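Local coordinates for putative lipoprotein (Bacteroides thetaiotaomicron, PDB 4Q1Z), which is of unknown function but, as a putative lipoprotein of the DUF4876 family with two beta-rich domains, is probably membrane-attached through a lipid, at residues 132-137 and 142-147; 177-182 and 249-254; 265-270 and 300-305; 309-314 and 345-350. All blocks are in the same frame, centred on the assembly; numbering follows the deposited sequence.

All four contacts lie in the larger domain, and each has a segment on its eleven-strand mixed sheet. They follow one another along the chain, each closing before the next opens. Centres are about 14 Å apart for interactions 1 and 3, about 15 Å for 2 and 3, and about 24 Å for 2 and 4, the widest spacing. Interactions 3 and 4 meet through neighbouring strands 265-269 and 307-312, while interactions 1 and 2 touch where the 144-147 turn runs beside Phe181. Interactions 1 and 3 join this sheet to smaller antiparallel sheets, interaction 2 joins it to a loop, and interaction 4 links strands near its two ends, so they bind the sheet internally and to its flanks.

Interaction 1. Residues 132-137 and 142-147; sequences YEIYNN and LYLDGI
Ile134 meets Leu144, and Asn136 meets Leu142, where the chain leaves strand 131-136 of the large mixed sheet, turns, and starts strand 142-143, which pairs with strand 189-190 in a small two-stranded antiparallel sheet. The two segments belong to different sheets joined by a short loop. First along the strand, Ile134 sends its CG2 branch to CD2 of Leu144, 4.2 Å away, the two side chains lying alongside each other and pointing opposite ways; Phe110 and Leu108 of strand 108-114 pack on this isoleucine. Two residues on, Asn136 has CG anti to the backbone N (chi1 -179°), and its amide comes across the side chain of Leu142. The polar ends of that amide look elsewhere: ND2 bonds to the carbonyl oxygens of Leu190 and Asp140, and OD1 to OG of Ser138. Putting an alanine here removes the amide, which would probably leave the Leu190 and Asp140 carbonyls without this donor, Ser138 without its partner and a gap beside Leu142. From Leu144 a type II turn runs to Ile147, closed by a 3.1 Å bond from Ile147 N to Leu144 O. In the asparagine pair, CD1 of Leu142 comes nearest, 3.5 Å from OD1 of Asn136.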
loop_
_atom_site.group_PDB
_atom_site.type_symbol
_atom_site.label_atom_id
_atom_site.label_comp_id
_atom_site.label_asym_id
_atom_site.label_seq_id
_atom_site.Cartn_x
_atom_site.Cartn_y
_atom_site.Cartn_z
ATOM N N TYR A 132 6.085 -4.481 -8.144
ATOM C CA TYR A 132 5.081 -3.871 -7.265
ATOM C C TYR A 132 5.609 -3.916 -5.863
ATOM O O TYR A 132 5.890 -5.002 -5.366
ATOM C CB TYR A 132 3.741 -4.676 -7.345
ATOM C CG TYR A 132 3.318 -5.002 -8.761
ATOM C CD1 TYR A 132 3.744 -6.174 -9.385
ATOM C CD2 TYR A 132 2.566 -4.100 -9.507
ATOM C CE1 TYR A 132 3.420 -6.446 -10.709
ATOM C CE2 TYR A 132 2.246 -4.357 -10.837
ATOM C CZ TYR A 132 2.657 -5.542 -11.428
ATOM O OH TYR A 132 2.311 -5.824 -12.729
ATOM N N GLU A 133 5.821 -2.756 -5.250
ATOM C CA GLU A 133 6.338 -2.681 -3.894
ATOM C C GLU A 133 5.217 -2.199 -2.977
ATOM O O GLU A 133 4.656 -1.137 -3.183
ATOM C CB GLU A 133 7.586 -1.810 -3.824
ATOM C CG GLU A 133 8.182 -1.707 -2.434
ATOM C CD GLU A 133 9.505 -0.971 -2.326
ATOM O OE1 GLU A 133 10.241 -0.898 -3.337
ATOM O OE2 GLU A 133 9.800 -0.459 -1.222
ATOM N N ILE A 134 4.876 -3.050 -2.007
ATOM C CA ILE A 134 3.843 -2.969 -0.968
ATOM C C ILE A 134 4.537 -2.545 0.325
ATOM O O ILE A 134 5.585 -3.087 0.633
ATOM C CB ILE A 134 3.190 -4.396 -0.913
ATOM C CG1 ILE A 134 2.262 -4.623 -2.087
ATOM C CG2 ILE A 134 2.538 -4.777 0.407
ATOM C CD1 ILE A 134 1.401 -3.415 -2.367
ATOM N N TYR A 135 3.988 -1.556 1.052
ATOM C CA TYR A 135 4.587 -1.009 2.279
ATOM C C TYR A 135 3.623 -1.051 3.465
ATOM O O TYR A 135 2.438 -0.733 3.321
ATOM C CB TYR A 135 5.037 0.447 2.013
ATOM C CG TYR A 135 5.724 1.199 3.146
ATOM C CD1 TYR A 135 7.081 1.020 3.408
ATOM C CD2 TYR A 135 5.053 2.198 3.854
ATOM C CE1 TYR A 135 7.733 1.754 4.405
ATOM C CE2 TYR A 135 5.690 2.929 4.862
ATOM C CZ TYR A 135 7.035 2.715 5.122
ATOM O OH TYR A 135 7.677 3.443 6.101
ATOM N N ASN A 136 4.147 -1.418 4.651
ATOM C CA ASN A 136 3.369 -1.378 5.880
ATOM C C ASN A 136 3.462 0.050 6.383
ATOM O O ASN A 136 4.493 0.462 6.942
ATOM C CB ASN A 136 3.836 -2.398 6.905
ATOM C CG ASN A 136 3.027 -2.410 8.192
ATOM O OD1 ASN A 136 2.207 -1.528 8.465
ATOM N ND2 ASN A 136 3.239 -3.419 9.019
ATOM N N ASN A 137 2.402 0.825 6.095
ATOM C CA ASN A 137 2.277 2.250 6.423
ATOM C C ASN A 137 1.592 2.469 7.808
ATOM O O ASN A 137 1.493 3.602 8.278
ATOM C CB ASN A 137 1.467 2.902 5.294
ATOM C CG ASN A 137 1.727 4.348 5.026
ATOM O OD1 ASN A 137 2.870 4.812 4.948
ATOM N ND2 ASN A 137 0.653 5.076 4.806
ATOM N N LEU A 142 1.568 -6.292 10.340
ATOM C CA LEU A 142 0.489 -6.840 9.516
ATOM C C LEU A 142 0.938 -8.153 8.936
ATOM O O LEU A 142 2.115 -8.277 8.581
ATOM C CB LEU A 142 0.155 -5.900 8.347
ATOM C CG LEU A 142 -0.638 -4.636 8.604
ATOM C CD1 LEU A 142 -0.444 -3.660 7.456
ATOM C CD2 LEU A 142 -2.142 -4.944 8.831
ATOM N N TYR A 143 0.018 -9.102 8.746
ATOM C CA TYR A 143 0.393 -10.365 8.124
ATOM C C TYR A 143 -0.098 -10.413 6.700
ATOM O O TYR A 143 -1.297 -10.269 6.451
ATOM C CB TYR A 143 -0.127 -11.552 8.928
ATOM C CG TYR A 143 0.633 -11.733 10.220
ATOM C CD1 TYR A 143 1.793 -12.499 10.269
ATOM C CD2 TYR A 143 0.189 -11.146 11.400
ATOM C CE1 TYR A 143 2.477 -12.698 11.463
ATOM C CE2 TYR A 143 0.875 -11.324 12.597
ATOM C CZ TYR A 143 2.020 -12.101 12.625
ATOM O OH TYR A 143 2.708 -12.262 13.805
ATOM N N LEU A 144 0.833 -10.611 5.756
ATOM C CA LEU A 144 0.521 -10.663 4.325
ATOM C C LEU A 144 -0.172 -11.953 3.903
ATOM O O LEU A 144 -0.746 -11.992 2.824
ATOM C CB LEU A 144 1.800 -10.508 3.484
ATOM C CG LEU A 144 2.492 -9.153 3.492
ATOM C CD1 LEU A 144 3.844 -9.288 2.880
ATOM C CD2 LEU A 144 1.666 -8.095 2.748
ATOM N N ASP A 145 -0.142 -12.987 4.735
ATOM C CA ASP A 145 -0.713 -14.298 4.428
ATOM C C ASP A 145 -2.130 -14.226 3.846
ATOM O O ASP A 145 -3.029 -13.649 4.449
ATOM C CB ASP A 145 -0.729 -15.172 5.687
ATOM C CG ASP A 145 0.608 -15.302 6.353
ATOM O OD1 ASP A 145 1.265 -14.269 6.562
ATOM O OD2 ASP A 145 1.002 -16.440 6.662
ATOM N N GLY A 146 -2.305 -14.821 2.677
ATOM C CA GLY A 146 -3.598 -14.915 2.011
ATOM C C GLY A 146 -4.229 -13.651 1.470
ATOM O O GLY A 146 -5.392 -13.699 1.051
ATOM N N ILE A 147 -3.494 -12.503 1.508
ATOM C CA ILE A 147 -3.961 -11.242 0.937
ATOM C C ILE A 147 -3.873 -11.438 -0.576
ATOM O O ILE A 147 -2.963 -12.124 -1.058
ATOM C CB ILE A 147 -3.168 -10.017 1.467
ATOM C CG1 ILE A 147 -3.650 -9.641 2.886
ATOM C CG2 ILE A 147 -3.294 -8.804 0.526
ATOM C CD1 ILE A 147 -2.836 -8.638 3.575
#

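Interaction 2. Residues 177-182 and 249-254; sequences RVWKFP and AEMGSI
Met251, a selenomethionine in the crystal, meets strand 177-180 twice, through its methyl group at Trp179 and through its backbone carbonyl at Arg177. The contact packs the loop that follows strand 238-245 against side chains of strand 177-180, an inner strand of the large mixed sheet. The Met251 side chain runs extended beyond CG; it and the Trp179 side chain cross at about a right angle, and CE comes obliquely to the ring, 3.7 Å from CZ3 of Trp179 and 4.0 Å from CH2 of the same ring. Its carbonyl O accepts from NH1 of Arg177 at 3.0 Å, with an N-H...O angle of 156°; the donor sits in the carbonyl plane on a lone pair, and the oxygen lies 8° out of the guanidinium plane. A bend at chi3 (-62°) of the otherwise extended arginine chain turns the guanidinium to this position. Ile254 then brings CB to within 3.6 Å of Arg177 NH2, with its CG1 at 3.7 Å from that nitrogen. Around the site, NH1 of Arg177 also bonds to NE2 of His242, and Tyr245 offers a cation-pi partner. The guanidinium is thus met by a carbonyl, an imidazole and an aromatic ring, which would probably disperse its charge without a carboxylate from either segment, and one directional bond reinforced by apolar packing joins loop and strand.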
loop_
_atom_site.group_PDB
_atom_site.type_symbol
_atom_site.label_atom_id
_atom_site.label_comp_id
_atom_site.label_asym_id
_atom_site.label_seq_id
_atom_site.Cartn_x
_atom_site.Cartn_y
_atom_site.Cartn_z
ATOM N N ARG A 177 -6.894 -11.235 -13.758
ATOM C CA ARG A 177 -6.143 -12.301 -13.069
ATOM C C ARG A 177 -6.005 -11.948 -11.576
ATOM O O ARG A 177 -5.858 -10.779 -11.228
ATOM C CB ARG A 177 -4.767 -12.571 -13.716
ATOM C CG ARG A 177 -4.231 -13.954 -13.351
ATOM C CD ARG A 177 -2.833 -14.218 -13.856
ATOM N NE ARG A 177 -2.731 -14.182 -15.320
ATOM C CZ ARG A 177 -2.819 -15.250 -16.113
ATOM N NH1 ARG A 177 -3.038 -16.454 -15.598
ATOM N NH2 ARG A 177 -2.704 -15.118 -17.426
ATOM N N VAL A 178 -6.132 -12.956 -10.710
ATOM C CA VAL A 178 -6.079 -12.852 -9.236
ATOM C C VAL A 178 -5.021 -13.839 -8.703
ATOM O O VAL A 178 -4.956 -14.993 -9.137
ATOM C CB VAL A 178 -7.467 -13.103 -8.535
ATOM C CG1 VAL A 178 -7.421 -12.710 -7.064
ATOM C CG2 VAL A 178 -8.633 -12.404 -9.261
ATOM N N TRP A 179 -4.170 -13.345 -7.811
ATOM C CA TRP A 179 -3.136 -14.077 -7.087
ATOM C C TRP A 179 -3.366 -13.853 -5.606
ATOM O O TRP A 179 -4.093 -12.927 -5.226
ATOM C CB TRP A 179 -1.711 -13.597 -7.464
ATOM C CG TRP A 179 -1.351 -13.679 -8.910
ATOM C CD1 TRP A 179 -1.601 -12.741 -9.876
ATOM C CD2 TRP A 179 -0.568 -14.706 -9.539
ATOM N NE1 TRP A 179 -1.095 -13.166 -11.084
ATOM C CE2 TRP A 179 -0.409 -14.344 -10.892
ATOM C CE3 TRP A 179 0.016 -15.906 -9.088
ATOM C CZ2 TRP A 179 0.348 -15.120 -11.792
ATOM C CZ3 TRP A 179 0.701 -16.707 -9.995
ATOM C CH2 TRP A 179 0.871 -16.305 -11.327
ATOM N N LYS A 180 -2.732 -14.673 -4.767
ATOM C CA LYS A 180 -2.747 -14.472 -3.320
ATOM C C LYS A 180 -1.390 -14.813 -2.742
ATOM O O LYS A 180 -0.601 -15.543 -3.344
ATOM C CB LYS A 180 -3.890 -15.218 -2.591
ATOM C CG LYS A 180 -3.745 -16.714 -2.400
ATOM C CD LYS A 180 -4.922 -17.204 -1.584
ATOM C CE LYS A 180 -5.034 -18.700 -1.588
ATOM N NZ LYS A 180 -6.131 -19.161 -0.698
ATOM N N PHE A 181 -1.106 -14.264 -1.583
ATOM C CA PHE A 181 0.120 -14.597 -0.894
ATOM C C PHE A 181 -0.073 -15.976 -0.278
ATOM O O PHE A 181 -1.164 -16.247 0.250
ATOM C CB PHE A 181 0.438 -13.543 0.193
ATOM C CG PHE A 181 0.984 -12.229 -0.318
ATOM C CD1 PHE A 181 2.352 -12.043 -0.487
ATOM C CD2 PHE A 181 0.134 -11.156 -0.586
ATOM C CE1 PHE A 181 2.861 -10.820 -0.930
ATOM C CE2 PHE A 181 0.649 -9.915 -1.006
ATOM C CZ PHE A 181 2.007 -9.769 -1.199
ATOM N N PRO A 182 0.955 -16.861 -0.297
ATOM C CA PRO A 182 0.838 -18.133 0.455
ATOM C C PRO A 182 0.899 -17.872 1.983
ATOM O O PRO A 182 0.918 -16.713 2.418
ATOM C CB PRO A 182 2.038 -18.939 -0.051
ATOM C CG PRO A 182 3.042 -17.927 -0.449
ATOM C CD PRO A 182 2.306 -16.696 -0.882
ATOM N N ALA A 249 -9.103 -21.767 -11.926
ATOM C CA ALA A 249 -8.062 -21.738 -10.891
ATOM C C ALA A 249 -6.655 -21.917 -11.492
ATOM O O ALA A 249 -5.676 -21.439 -10.926
ATOM C CB ALA A 249 -8.326 -22.833 -9.874
ATOM N N GLU A 250 -6.570 -22.619 -12.633
ATOM C CA GLU A 250 -5.333 -22.904 -13.374
ATOM C C GLU A 250 -4.763 -21.647 -13.991
ATOM O O GLU A 250 -5.521 -20.743 -14.381
ATOM C CB GLU A 250 -5.565 -23.945 -14.496
ATOM C CG GLU A 250 -6.041 -25.305 -14.018
ATOM C CD GLU A 250 -7.507 -25.367 -13.635
ATOM O OE1 GLU A 250 -8.336 -24.760 -14.353
ATOM O OE2 GLU A 250 -7.819 -25.983 -12.589
HETATM N N MSE A 251 -3.425 -21.624 -14.128
HETATM C CA MSE A 251 -2.650 -20.529 -14.708
HETATM C C MSE A 251 -2.921 -20.368 -16.200
HETATM O O MSE A 251 -2.958 -19.237 -16.701
HETATM C CB MSE A 251 -1.164 -20.751 -14.485
HETATM C CG MSE A 251 -0.770 -20.675 -13.036
HETATM SE SE MSE A 251 1.150 -20.773 -12.860
HETATM C CE MSE A 251 1.250 -20.258 -11.060
ATOM N N GLY A 252 -3.089 -21.488 -16.896
ATOM C CA GLY A 252 -3.356 -21.468 -18.329
ATOM C C GLY A 252 -2.124 -21.355 -19.197
ATOM O O GLY A 252 -0.995 -21.593 -18.753
ATOM N N SER A 253 -2.351 -20.958 -20.444
ATOM C CA SER A 253 -1.355 -20.920 -21.509
ATOM C C SER A 253 -0.383 -19.728 -21.463
ATOM O O SER A 253 0.745 -19.879 -21.943
ATOM C CB SER A 253 -2.051 -20.959 -22.867
ATOM O OG SER A 253 -2.923 -19.851 -23.029
ATOM N N ILE A 254 -0.805 -18.561 -20.931
ATOM C CA ILE A 254 0.039 -17.355 -20.883
ATOM C C ILE A 254 1.364 -17.680 -20.136
ATOM O O ILE A 254 1.327 -18.297 -19.066
ATOM C CB ILE A 254 -0.727 -16.142 -20.285
ATOM C CG1 ILE A 254 -2.137 -15.954 -20.935
ATOM C CG2 ILE A 254 0.089 -14.833 -20.323
ATOM C CD1 ILE A 254 -2.246 -15.398 -22.371
#

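Interaction 3. Residues 265-270 and 300-305; sequences AYVIFR and AKIPIK
Ile302 lies over the ring of Phe269, packing strand 299-303 of a small three-stranded antiparallel sheet on strand 265-269 of the large mixed sheet. Its CG2 sits 3.8 Å from the ring centroid, 9° off the ring normal, a CH-pi contact over the middle of the face, while CG1 comes 3.8 Å from CZ of Phe269. The phenyl ring is set under the isoleucine by a chi1 of 62°, with CG between the backbone N and the carbonyl carbon. Val267, two residues earlier, adds its CG2, 4.3 Å from CD1 of Ile302. With an alanine in place of Phe269, Ile302 CG2 would probably lose the surface it rests on, and a gap would be likely to open between the two sheets. Further out, Tyr148 and Trp277 also meet the phenyl ring, the latter edge-to-face, and Ala150 touches both Val267 and Ile302. Trp277 is itself tied to strand 299-303, its NE1 hydrogen-bonding to the carbonyl O of Lys301.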
loop_
_atom_site.group_PDB
_atom_site.type_symbol
_atom_site.label_atom_id
_atom_site.label_comp_id
_atom_site.label_asym_id
_atom_site.label_seq_id
_atom_site.Cartn_x
_atom_site.Cartn_y
_atom_site.Cartn_z
ATOM N N ALA A 265 -4.468 -1.462 -14.038
ATOM C CA ALA A 265 -5.265 -1.113 -12.861
ATOM C C ALA A 265 -4.987 -2.213 -11.818
ATOM O O ALA A 265 -5.269 -3.387 -12.069
ATOM C CB ALA A 265 -6.740 -1.006 -13.220
ATOM N N TYR A 266 -4.308 -1.841 -10.715
ATOM C CA TYR A 266 -3.822 -2.772 -9.672
ATOM C C TYR A 266 -4.601 -2.653 -8.391
ATOM O O TYR A 266 -4.870 -1.546 -7.947
ATOM C CB TYR A 266 -2.319 -2.478 -9.372
ATOM C CG TYR A 266 -1.504 -2.196 -10.623
ATOM C CD1 TYR A 266 -1.230 -3.209 -11.547
ATOM C CD2 TYR A 266 -1.058 -0.908 -10.915
ATOM C CE1 TYR A 266 -0.532 -2.946 -12.727
ATOM C CE2 TYR A 266 -0.312 -0.644 -12.075
ATOM C CZ TYR A 266 -0.080 -1.664 -12.993
ATOM O OH TYR A 266 0.611 -1.432 -14.160
ATOM N N VAL A 267 -4.919 -3.789 -7.762
ATOM C CA VAL A 267 -5.589 -3.823 -6.455
ATOM C C VAL A 267 -4.963 -4.885 -5.557
ATOM O O VAL A 267 -4.580 -5.959 -6.022
ATOM C CB VAL A 267 -7.150 -4.022 -6.488
ATOM C CG1 VAL A 267 -7.878 -2.820 -7.087
ATOM C CG2 VAL A 267 -7.561 -5.320 -7.175
ATOM N N ILE A 268 -4.936 -4.594 -4.249
ATOM C CA ILE A 268 -4.607 -5.550 -3.197
ATOM C C ILE A 268 -5.819 -5.566 -2.289
ATOM O O ILE A 268 -6.378 -4.498 -1.988
ATOM C CB ILE A 268 -3.264 -5.379 -2.456
ATOM C CG1 ILE A 268 -3.044 -3.923 -1.928
ATOM C CG2 ILE A 268 -2.097 -5.934 -3.335
ATOM C CD1 ILE A 268 -2.035 -3.787 -0.832
ATOM N N PHE A 269 -6.294 -6.768 -1.926
ATOM C CA PHE A 269 -7.514 -6.878 -1.126
ATOM C C PHE A 269 -7.479 -8.072 -0.168
ATOM O O PHE A 269 -6.840 -9.106 -0.434
ATOM C CB PHE A 269 -8.756 -6.924 -2.018
ATOM C CG PHE A 269 -8.881 -8.084 -2.985
ATOM C CD1 PHE A 269 -8.260 -8.042 -4.236
ATOM C CD2 PHE A 269 -9.698 -9.187 -2.682
ATOM C CE1 PHE A 269 -8.425 -9.086 -5.151
ATOM C CE2 PHE A 269 -9.855 -10.227 -3.595
ATOM C CZ PHE A 269 -9.243 -10.156 -4.836
ATOM N N ARG A 270 -8.174 -7.884 0.965
ATOM C CA ARG A 270 -8.265 -8.868 2.043
ATOM C C ARG A 270 -9.699 -9.371 2.197
ATOM O O ARG A 270 -10.642 -8.591 2.229
ATOM C CB ARG A 270 -7.760 -8.253 3.371
ATOM C CG ARG A 270 -7.335 -9.282 4.416
ATOM C CD ARG A 270 -7.118 -8.651 5.782
ATOM N NE ARG A 270 -6.410 -9.551 6.697
ATOM C CZ ARG A 270 -6.999 -10.434 7.500
ATOM N NH1 ARG A 270 -8.322 -10.552 7.515
ATOM N NH2 ARG A 270 -6.270 -11.207 8.294
ATOM N N ALA A 300 -13.312 -11.828 -12.392
ATOM C CA ALA A 300 -13.634 -12.095 -10.977
ATOM C C ALA A 300 -14.227 -10.878 -10.357
ATOM O O ALA A 300 -13.716 -9.777 -10.555
ATOM C CB ALA A 300 -12.387 -12.522 -10.213
ATOM N N LYS A 301 -15.331 -11.061 -9.631
ATOM C CA LYS A 301 -16.026 -9.973 -8.943
ATOM C C LYS A 301 -15.320 -9.714 -7.638
ATOM O O LYS A 301 -15.402 -10.517 -6.714
ATOM C CB LYS A 301 -17.522 -10.279 -8.744
ATOM C CG LYS A 301 -18.325 -10.172 -10.028
ATOM C CD LYS A 301 -19.783 -10.424 -9.719
ATOM C CE LYS A 301 -20.515 -11.010 -10.910
ATOM N NZ LYS A 301 -21.942 -11.296 -10.615
ATOM N N ILE A 302 -14.560 -8.618 -7.596
ATOM C CA ILE A 302 -13.798 -8.224 -6.414
ATOM C C ILE A 302 -14.631 -7.224 -5.596
ATOM O O ILE A 302 -14.828 -6.097 -6.060
ATOM C CB ILE A 302 -12.409 -7.658 -6.820
ATOM C CG1 ILE A 302 -11.547 -8.755 -7.524
ATOM C CG2 ILE A 302 -11.671 -7.014 -5.621
ATOM C CD1 ILE A 302 -10.489 -8.223 -8.427
ATOM N N PRO A 303 -15.123 -7.592 -4.382
ATOM C CA PRO A 303 -15.867 -6.618 -3.568
ATOM C C PRO A 303 -15.003 -5.407 -3.212
ATOM O O PRO A 303 -13.911 -5.536 -2.630
ATOM C CB PRO A 303 -16.263 -7.439 -2.326
ATOM C CG PRO A 303 -16.279 -8.862 -2.827
ATOM C CD PRO A 303 -15.040 -8.884 -3.681
ATOM N N ILE A 304 -15.491 -4.227 -3.600
ATOM C CA ILE A 304 -14.880 -2.917 -3.339
ATOM C C ILE A 304 -14.580 -2.745 -1.813
ATOM O O ILE A 304 -13.560 -2.163 -1.443
ATOM C CB ILE A 304 -15.833 -1.813 -3.900
ATOM C CG1 ILE A 304 -15.590 -1.605 -5.410
ATOM C CG2 ILE A 304 -15.763 -0.500 -3.129
ATOM C CD1 ILE A 304 -16.778 -0.914 -6.160
ATOM N N LYS A 305 -15.437 -3.311 -0.957
ATOM C CA LYS A 305 -15.314 -3.234 0.499
ATOM C C LYS A 305 -14.090 -4.032 1.029
ATOM O O LYS A 305 -13.704 -3.839 2.185
ATOM C CB LYS A 305 -16.622 -3.699 1.184
ATOM C CG LYS A 305 -17.034 -5.157 0.927
ATOM C CD LYS A 305 -18.059 -5.648 1.953
ATOM C CE LYS A 305 -18.651 -6.989 1.592
ATOM N NZ LYS A 305 -19.562 -7.523 2.647
#

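Interaction 4. Residues 309-314 and 345-350; sequences DAVEAV and IARKLS
Edge strand 307-312 and strand 344-347, next to the opposite edge of the large mixed sheet, face each other across the interior of the domain, where Asp309 forms a salt bridge with Arg347. The strand segments run roughly antiparallel, at 145°, with axes 11.0 Å apart, so the direct contacts are made by side chains. Asp309 OD2 lies 2.7 Å from Arg347 NH1; carboxylate and guanidinium come from opposite directions, their planes 46° apart, and the approach is oblique. Beside this pair, Val311 and Ile345 meet tip to tip, CG1 of the valine 3.9 Å from CD1 of the isoleucine. That Val311 branch is anti to the backbone N (chi1 -178°), which points it across the gap. A water lies 2.7 Å from Ala310 O and 3.2 Å from Asp309 OD1, and reaches Arg347 NH2 only weakly, at the guanidinium edge. Outside the segments, NH2 has stronger partners in Asp370 and Asp377, NE bonds to Gln369 O, and Phe110 gives its N to Asp309 OD2 and its O to Arg347 NH1. Three carboxylates gather round one buried guanidinium, which probably keeps the arginine charged and offsets part of their mutual repulsion, linking strand 307-312 to one beside the other edge.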
loop_
_atom_site.group_PDB
_atom_site.type_symbol
_atom_site.label_atom_id
_atom_site.label_comp_id
_atom_site.label_asym_id
_atom_site.label_seq_id
_atom_site.Cartn_x
_atom_site.Cartn_y
_atom_site.Cartn_z
ATOM N N ASP A 309 -5.815 -1.264 -1.174
ATOM C CA ASP A 309 -5.278 -0.197 -2.024
ATOM C C ASP A 309 -5.545 -0.494 -3.505
ATOM O O ASP A 309 -5.514 -1.650 -3.917
ATOM C CB ASP A 309 -3.765 0.072 -1.779
ATOM C CG ASP A 309 -3.206 1.416 -2.314
ATOM O OD1 ASP A 309 -3.979 2.387 -2.434
ATOM O OD2 ASP A 309 -1.985 1.512 -2.510
ATOM N N ALA A 310 -5.767 0.567 -4.295
ATOM C CA ALA A 310 -5.991 0.533 -5.739
ATOM C C ALA A 310 -5.228 1.645 -6.432
ATOM O O ALA A 310 -5.177 2.760 -5.928
ATOM C CB ALA A 310 -7.470 0.659 -6.038
ATOM N N VAL A 311 -4.585 1.335 -7.567
ATOM C CA VAL A 311 -3.814 2.298 -8.375
ATOM C C VAL A 311 -4.237 2.184 -9.842
ATOM O O VAL A 311 -4.044 1.135 -10.473
ATOM C CB VAL A 311 -2.267 2.144 -8.222
ATOM C CG1 VAL A 311 -1.511 3.208 -9.036
ATOM C CG2 VAL A 311 -1.857 2.200 -6.758
ATOM N N GLU A 312 -4.766 3.282 -10.393
ATOM C CA GLU A 312 -5.180 3.346 -11.801
ATOM C C GLU A 312 -4.072 3.924 -12.656
ATOM O O GLU A 312 -3.955 5.144 -12.744
ATOM C CB GLU A 312 -6.468 4.187 -11.964
ATOM C CG GLU A 312 -6.993 4.282 -13.387
ATOM C CD GLU A 312 -8.237 3.464 -13.655
ATOM O OE1 GLU A 312 -9.244 3.692 -12.947
ATOM O OE2 GLU A 312 -8.222 2.622 -14.586
ATOM N N ALA A 313 -3.288 3.066 -13.334
ATOM C CA ALA A 313 -2.299 3.603 -14.273
ATOM C C ALA A 313 -2.882 3.502 -15.672
ATOM O O ALA A 313 -3.711 2.612 -15.956
ATOM C CB ALA A 313 -0.953 2.903 -14.162
ATOM N N VAL A 314 -2.550 4.511 -16.506
ATOM C CA VAL A 314 -3.036 4.677 -17.880
ATOM C C VAL A 314 -1.882 5.146 -18.785
ATOM O O VAL A 314 -0.792 5.459 -18.290
ATOM C CB VAL A 314 -4.245 5.652 -17.967
ATOM C CG1 VAL A 314 -5.498 5.100 -17.271
ATOM C CG2 VAL A 314 -3.882 7.048 -17.471
ATOM N N ILE A 345 6.396 4.851 -11.284
ATOM C CA ILE A 345 5.590 5.717 -10.432
ATOM C C ILE A 345 5.953 5.410 -8.961
ATOM O O ILE A 345 6.238 4.267 -8.596
ATOM C CB ILE A 345 4.054 5.572 -10.740
ATOM C CG1 ILE A 345 3.555 4.112 -10.572
ATOM C CG2 ILE A 345 3.683 6.159 -12.142
ATOM C CD1 ILE A 345 2.109 3.924 -10.361
ATOM N N ALA A 346 5.995 6.443 -8.138
ATOM C CA ALA A 346 6.351 6.294 -6.740
ATOM C C ALA A 346 5.384 7.109 -5.868
ATOM O O ALA A 346 5.119 8.264 -6.170
ATOM C CB ALA A 346 7.802 6.735 -6.528
ATOM N N ARG A 347 4.835 6.502 -4.813
ATOM C CA ARG A 347 3.905 7.185 -3.900
ATOM C C ARG A 347 4.637 8.284 -3.134
ATOM O O ARG A 347 5.782 8.088 -2.707
ATOM C CB ARG A 347 3.279 6.176 -2.940
ATOM C CG ARG A 347 2.038 6.635 -2.228
ATOM C CD ARG A 347 1.107 5.461 -1.937
ATOM N NE ARG A 347 -0.260 5.932 -2.110
ATOM C CZ ARG A 347 -1.237 5.270 -2.697
ATOM N NH1 ARG A 347 -1.053 4.024 -3.095
ATOM N NH2 ARG A 347 -2.412 5.839 -2.872
ATOM N N LYS A 348 3.983 9.459 -3.015
ATOM C CA LYS A 348 4.495 10.638 -2.315
ATOM C C LYS A 348 4.435 10.425 -0.832
ATOM O O LYS A 348 3.521 9.767 -0.345
ATOM C CB LYS A 348 3.679 11.903 -2.671
ATOM C CG LYS A 348 3.879 12.428 -4.083
ATOM C CD LYS A 348 2.910 13.585 -4.333
ATOM C CE LYS A 348 2.802 13.939 -5.794
ATOM N NZ LYS A 348 1.685 14.885 -6.024
ATOM N N LEU A 349 5.386 11.022 -0.114
ATOM C CA LEU A 349 5.458 11.003 1.338
ATOM C C LEU A 349 4.450 11.976 1.911
ATOM O O LEU A 349 4.209 13.027 1.314
ATOM C CB LEU A 349 6.869 11.408 1.788
ATOM C CG LEU A 349 7.980 10.408 1.538
ATOM C CD1 LEU A 349 9.328 11.087 1.565
ATOM C CD2 LEU A 349 7.965 9.338 2.557
ATOM N N SER A 350 3.885 11.657 3.086
ATOM C CA SER A 350 2.968 12.560 3.781
ATOM C C SER A 350 3.813 13.676 4.382
ATOM O O SER A 350 4.677 13.410 5.219
ATOM C CB SER A 350 2.147 11.822 4.839
ATOM O OG SER A 350 0.930 11.320 4.305
HETATM O O HOH W 1 -5.457 4.686 -4.073
#